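Local coordinates for synaptic vesicle glycoprotein 2C (Homo sapiens, PDB 5JLV), which is a synaptic vesicle membrane glycoprotein whose luminal domain, a pentapeptide-repeat beta-helix, is known as a receptor for botulinum neurotoxin A, at residues 94-98 / 99-103. Sequence-based numbering, arbitrary orientation.
Sequences NTDFE and PYKFI
Phe102 turns its ring edge to the face of Phe97 in an offset edge-to-face pair, the centroids 6.0 Å apart and the planes at 87°. Phe102 CZ reaches Phe97 CB at 3.9 Å, Thr95 CB lies near the rim of one face of the Phe97 ring, and Lys101 CB likewise near the rim of one face of Phe102, whose edge has Phe97 O in its plane. The third ring, Tyr100, takes an aliphatic group instead: Glu98 CB sits over its face, 3.8 Å from the centroid and 29° off the normal, a CH-pi contact. With CG of Tyr100 between its own backbone N and carbonyl carbon (chi1 57°), the ring folds back over Glu98, and the hydroxyl passes beside Glu98 CG.

The backbone closes a turn between Glu98 and Lys101. Lys101 N donates to Glu98 O over 3.0 Å, fairly straight, though the donor stands well above the carbonyl plane; this bond between residues three apart is characteristic of the short 3-10 segment 99-101. Ahead of it, Thr95 OG1 accepts from Phe97 N, forming an ST turn, and Phe97 centres an inverse gamma turn.

Polar ends meet through water. Asp96 OD1 and Lys101 NZ, 4.1 Å apart, fall short of a salt bridge, but one water donates to Asp96 OD2 and accepts from Lys101 NZ, while both side chains also hydrogen-bond Ser77 OG. A second water links Asp96 O, 2.7 Å away, to Tyr100 OH.

Such inward-facing phenylalanines are characteristic of pentapeptide-repeat beta-helices. Phe97 also meets Phe72 and Phe82, and Phe102 meets Phe82, Phe87 and Phe107, continuing the aromatic core. The turn itself connects strand 91-93 to strand 102-103, which pairs with strand 81-83 as the last strand, within this chain, of a four-stranded parallel sheet.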
loop_
_atom_site.group_PDB
_atom_site.type_symbol
_atom_site.label_atom_id
_atom_site.label_comp_id
_atom_site.label_asym_id
_atom_site.label_seq_id
_atom_site.Cartn_x
_atom_site.Cartn_y
_atom_site.Cartn_z
ATOM N N ASN C 94 8.398 -23.286 -3.353
ATOM C CA ASN C 94 8.542 -24.471 -4.189
ATOM C C ASN C 94 8.328 -25.792 -3.415
ATOM O O ASN C 94 9.145 -26.727 -3.496
ATOM C CB ASN C 94 9.895 -24.461 -4.918
ATOM C CG ASN C 94 9.852 -25.233 -6.213
ATOM O OD1 ASN C 94 8.825 -25.248 -6.904
ATOM N ND2 ASN C 94 10.967 -25.879 -6.563
ATOM N N THR C 95 7.228 -25.850 -2.661
ATOM C CA THR C 95 6.770 -27.091 -2.049
ATOM C C THR C 95 5.707 -27.746 -2.930
ATOM O O THR C 95 5.220 -27.135 -3.895
ATOM C CB THR C 95 6.182 -26.863 -0.643
ATOM O OG1 THR C 95 4.863 -26.301 -0.749
ATOM C CG2 THR C 95 7.078 -25.939 0.183
ATOM N N ASP C 96 5.347 -28.986 -2.611
ATOM C CA ASP C 96 4.201 -29.606 -3.253
ATOM C C ASP C 96 2.967 -29.522 -2.334
ATOM O O ASP C 96 2.037 -30.324 -2.453
ATOM C CB ASP C 96 4.515 -31.052 -3.673
ATOM C CG ASP C 96 4.748 -31.991 -2.481
ATOM O OD1 ASP C 96 4.651 -31.548 -1.313
ATOM O OD2 ASP C 96 5.022 -33.183 -2.727
ATOM N N PHE C 97 2.959 -28.539 -1.431
ATOM C CA PHE C 97 1.875 -28.425 -0.429
ATOM C C PHE C 97 0.566 -27.882 -1.006
ATOM O O PHE C 97 0.251 -26.706 -0.849
ATOM C CB PHE C 97 2.291 -27.572 0.784
ATOM C CG PHE C 97 3.339 -28.211 1.671
ATOM C CD1 PHE C 97 3.751 -29.525 1.479
ATOM C CD2 PHE C 97 3.886 -27.493 2.735
ATOM C CE1 PHE C 97 4.702 -30.101 2.315
ATOM C CE2 PHE C 97 4.839 -28.067 3.569
ATOM C CZ PHE C 97 5.243 -29.364 3.359
ATOM N N GLU C 98 -0.199 -28.751 -1.645
ATOM C CA GLU C 98 -1.554 -28.431 -2.083
ATOM C C GLU C 98 -2.507 -28.306 -0.884
ATOM O O GLU C 98 -2.160 -28.739 0.227
ATOM C CB GLU C 98 -2.051 -29.516 -3.038
ATOM C CG GLU C 98 -1.170 -29.736 -4.246
ATOM C CD GLU C 98 -1.157 -28.553 -5.186
ATOM O OE1 GLU C 98 -2.089 -27.715 -5.127
ATOM O OE2 GLU C 98 -0.208 -28.462 -5.997
ATOM N N PRO C 99 -3.716 -27.724 -1.101
ATOM C CA PRO C 99 -4.698 -27.592 -0.022
ATOM C C PRO C 99 -4.969 -28.893 0.767
ATOM O O PRO C 99 -5.187 -28.828 1.968
ATOM C CB PRO C 99 -5.966 -27.125 -0.754
ATOM C CG PRO C 99 -5.441 -26.333 -1.895
ATOM C CD PRO C 99 -4.175 -27.040 -2.332
ATOM N N TYR C 100 -4.956 -30.051 0.096
ATOM C CA TYR C 100 -5.270 -31.329 0.766
ATOM C C TYR C 100 -4.201 -31.828 1.775
ATOM O O TYR C 100 -4.435 -32.786 2.492
ATOM C CB TYR C 100 -5.619 -32.442 -0.249
ATOM C CG TYR C 100 -4.545 -32.715 -1.292
ATOM C CD1 TYR C 100 -4.671 -32.216 -2.584
ATOM C CD2 TYR C 100 -3.400 -33.485 -0.984
ATOM C CE1 TYR C 100 -3.696 -32.453 -3.542
ATOM C CE2 TYR C 100 -2.416 -33.727 -1.941
ATOM C CZ TYR C 100 -2.571 -33.202 -3.214
ATOM O OH TYR C 100 -1.623 -33.424 -4.182
ATOM N N LYS C 101 -3.040 -31.175 1.821
ATOM C CA LYS C 101 -2.027 -31.459 2.858
ATOM C C LYS C 101 -2.443 -30.955 4.242
ATOM O O LYS C 101 -1.853 -31.325 5.260
ATOM C CB LYS C 101 -0.695 -30.822 2.486
ATOM C CG LYS C 101 -0.188 -31.194 1.102
ATOM C CD LYS C 101 0.493 -32.541 1.099
ATOM C CE LYS C 101 0.782 -32.957 -0.326
ATOM N NZ LYS C 101 1.603 -34.185 -0.393
ATOM N N PHE C 102 -3.452 -30.099 4.267
ATOM C CA PHE C 102 -3.863 -29.415 5.484
ATOM C C PHE C 102 -5.290 -29.803 5.858
ATOM O O PHE C 102 -6.180 -29.826 5.008
ATOM C CB PHE C 102 -3.739 -27.896 5.293
ATOM C CG PHE C 102 -2.392 -27.461 4.790
ATOM C CD1 PHE C 102 -2.173 -27.251 3.431
ATOM C CD2 PHE C 102 -1.333 -27.280 5.670
ATOM C CE1 PHE C 102 -0.919 -26.866 2.961
ATOM C CE2 PHE C 102 -0.079 -26.899 5.210
ATOM C CZ PHE C 102 0.127 -26.683 3.852
ATOM N N ILE C 103 -5.505 -30.139 7.124
ATOM C CA ILE C 103 -6.844 -30.416 7.613
ATOM C C ILE C 103 -7.094 -29.494 8.775
ATOM O O ILE C 103 -6.349 -29.531 9.753
ATOM C CB ILE C 103 -7.007 -31.873 8.091
ATOM C CG1 ILE C 103 -6.655 -32.865 6.972
ATOM C CG2 ILE C 103 -8.415 -32.103 8.629
ATOM C CD1 ILE C 103 -6.635 -34.318 7.414
HETATM O O HOH W 1 2.520 -34.670 -3.262
HETATM O O HOH W 2 1.050 -32.584 -3.527
#